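Local coordinates for protein toxin coregulated pilin (Vibrio cholerae, PDB 3HRV) that forms the major subunit of the toxin-coregulated pilus, a type IV pilus essential for bacterial aggregation and colonization of the host small intestine, at residues A39-Y44 / G48-T53. Numbering follows the deposited sequence.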
loop_
_atom_site.group_PDB
_atom_site.type_symbol
_atom_site.label_atom_id
_atom_site.label_comp_id
_atom_site.label_asym_id
_atom_site.label_seq_id
_atom_site.Cartn_x
_atom_site.Cartn_y
_atom_site.Cartn_z
ATOM N N ALA A 39 4.033 10.629 -7.655
ATOM C CA ALA A 39 3.907 10.558 -9.105
ATOM C C ALA A 39 2.473 10.200 -9.493
ATOM O O ALA A 39 1.923 10.753 -10.446
ATOM C CB ALA A 39 4.879 9.525 -9.669
ATOM N N MET A 40 1.867 9.277 -8.751
ATOM C CA MET A 40 0.499 8.856 -9.043
ATOM C C MET A 40 -0.524 9.966 -8.857
ATOM O O MET A 40 -1.353 10.203 -9.738
ATOM C CB MET A 40 0.117 7.647 -8.187
ATOM C CG MET A 40 0.761 6.343 -8.645
ATOM S SD MET A 40 0.321 5.873 -10.340
ATOM C CE MET A 40 -1.405 5.466 -10.122
ATOM N N THR A 41 -0.479 10.648 -7.717
ATOM C CA THR A 41 -1.426 11.728 -7.478
ATOM C C THR A 41 -1.184 12.903 -8.423
ATOM O O THR A 41 -2.133 13.483 -8.950
ATOM C CB THR A 41 -1.366 12.224 -6.021
ATOM O OG1 THR A 41 -0.019 12.580 -5.691
ATOM C CG2 THR A 41 -1.849 11.142 -5.073
ATOM N N GLN A 42 0.144 13.240 -8.749
ATOM C CA GLN A 42 0.451 14.353 -9.649
ATOM C C GLN A 42 -0.063 14.091 -11.053
ATOM O O GLN A 42 -0.524 14.999 -11.743
ATOM C CB GLN A 42 1.963 14.593 -9.733
ATOM C CG GLN A 42 2.569 15.263 -8.524
ATOM C CD GLN A 42 4.076 15.389 -8.639
ATOM O OE1 GLN A 42 4.698 14.752 -9.491
ATOM N NE2 GLN A 42 4.671 16.195 -7.771
ATOM N N THR A 43 -0.041 12.846 -11.380
ATOM C CA THR A 43 -0.467 12.466 -12.716
ATOM C C THR A 43 -1.976 12.313 -12.890
ATOM O O THR A 43 -2.527 12.739 -13.907
ATOM C CB THR A 43 0.188 11.128 -13.137
ATOM O OG1 THR A 43 1.614 11.254 -13.093
ATOM C CG2 THR A 43 -0.236 10.743 -14.548
ATOM N N TYR A 44 -2.648 11.736 -11.896
ATOM C CA TYR A 44 -4.073 11.470 -12.037
ATOM C C TYR A 44 -5.130 12.227 -11.247
ATOM O O TYR A 44 -6.313 12.104 -11.552
ATOM C CB TYR A 44 -4.304 9.969 -11.860
ATOM C CG TYR A 44 -3.526 9.144 -12.855
ATOM C CD1 TYR A 44 -2.363 8.470 -12.479
ATOM C CD2 TYR A 44 -3.931 9.065 -14.189
ATOM C CE1 TYR A 44 -1.622 7.735 -13.407
ATOM C CE2 TYR A 44 -3.199 8.338 -15.123
ATOM C CZ TYR A 44 -2.046 7.675 -14.726
ATOM O OH TYR A 44 -1.336 6.932 -15.645
ATOM N N GLY A 48 -9.039 12.837 -12.386
ATOM C CA GLY A 48 -10.159 12.390 -11.580
ATOM C C GLY A 48 -10.206 10.882 -11.440
ATOM O O GLY A 48 -10.829 10.357 -10.518
ATOM N N ASN A 49 -9.546 10.181 -12.358
ATOM C CA ASN A 49 -9.523 8.721 -12.322
ATOM C C ASN A 49 -8.130 8.141 -12.520
ATOM O O ASN A 49 -7.307 8.702 -13.246
ATOM C CB ASN A 49 -10.387 8.117 -13.353
ATOM C CG ASN A 49 -11.781 7.898 -12.803
ATOM O OD1 ASN A 49 -12.129 6.794 -12.386
ATOM N ND2 ASN A 49 -12.588 8.951 -12.799
ATOM N N TYR A 50 -7.881 7.010 -11.869
ATOM C CA TYR A 50 -6.602 6.320 -11.971
ATOM C C TYR A 50 -6.726 5.199 -13.007
ATOM O O TYR A 50 -7.820 4.690 -13.244
ATOM C CB TYR A 50 -6.198 5.773 -10.596
ATOM C CG TYR A 50 -5.861 6.870 -9.609
ATOM C CD1 TYR A 50 -6.830 7.399 -8.753
ATOM C CD2 TYR A 50 -4.584 7.424 -9.573
ATOM C CE1 TYR A 50 -6.529 8.454 -7.889
ATOM C CE2 TYR A 50 -4.273 8.475 -8.722
ATOM C CZ TYR A 50 -5.246 8.988 -7.881
ATOM O OH TYR A 50 -4.927 10.026 -7.035
ATOM N N PRO A 51 -5.603 4.793 -13.628
ATOM C CA PRO A 51 -5.563 3.755 -14.669
ATOM C C PRO A 51 -6.049 2.368 -14.075
ATOM O O PRO A 51 -5.700 1.737 -13.083
ATOM C CB PRO A 51 -4.067 3.516 -14.874
ATOM C CG PRO A 51 -3.444 4.764 -14.421
ATOM C CD PRO A 51 -4.239 5.139 -13.205
ATOM N N ALA A 52 -6.954 1.795 -14.976
ATOM C CA ALA A 52 -7.487 0.487 -14.629
ATOM C C ALA A 52 -6.390 -0.575 -14.592
ATOM O O ALA A 52 -5.525 -0.624 -15.470
ATOM C CB ALA A 52 -8.571 0.090 -15.624
ATOM N N THR A 53 -6.430 -1.412 -13.557
ATOM C CA THR A 53 -5.470 -2.501 -13.377
ATOM C C THR A 53 -6.259 -3.742 -12.965
ATOM O O THR A 53 -6.621 -3.897 -11.804
ATOM C CB THR A 53 -4.443 -2.179 -12.270
ATOM O OG1 THR A 53 -5.135 -1.865 -11.056
ATOM C CG2 THR A 53 -3.565 -1.001 -12.673
#
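Pro51 sets its CD and CG over one face of the Tyr44 ring, the side chains crossing at about a right angle; CD is 3.6 Å from the ring centroid and only 10° off the normal, which meets the geometry of a CH-pi contact. Its CG sits towards the phenol end, 3.2 Å from Tyr44 CZ. Thr43 CG2 occupies the opposite face, over the ring centre, so the phenol is clamped between a methyl of its own helix and the proline. Tyr44 and Tyr50 meet obliquely, their planes at 57°: the closest approach is between Tyr44 CB and Tyr50 CD2, 3.4 Å, rather than between stacked faces. In this type IV pilin the pairing lies where the N-terminal helix 24-44 ends and the chain turns back in the loop leading to helix 56-68; Gly48 N donates to Tyr44 O across that turn at 2.9 Å, somewhat bent at 142°. The edge of the Tyr50 ring faces the helix backbone, with CE2 3.5 Å from Met40 O, while its hydroxyl bonds to Ser192 O at the C-terminus. Met40, bent at chi2 and chi3, curls its CE back to within 3.8 Å of Tyr50 CD2; Leu62 and Leu66 of helix 56-68 also touch this methionine.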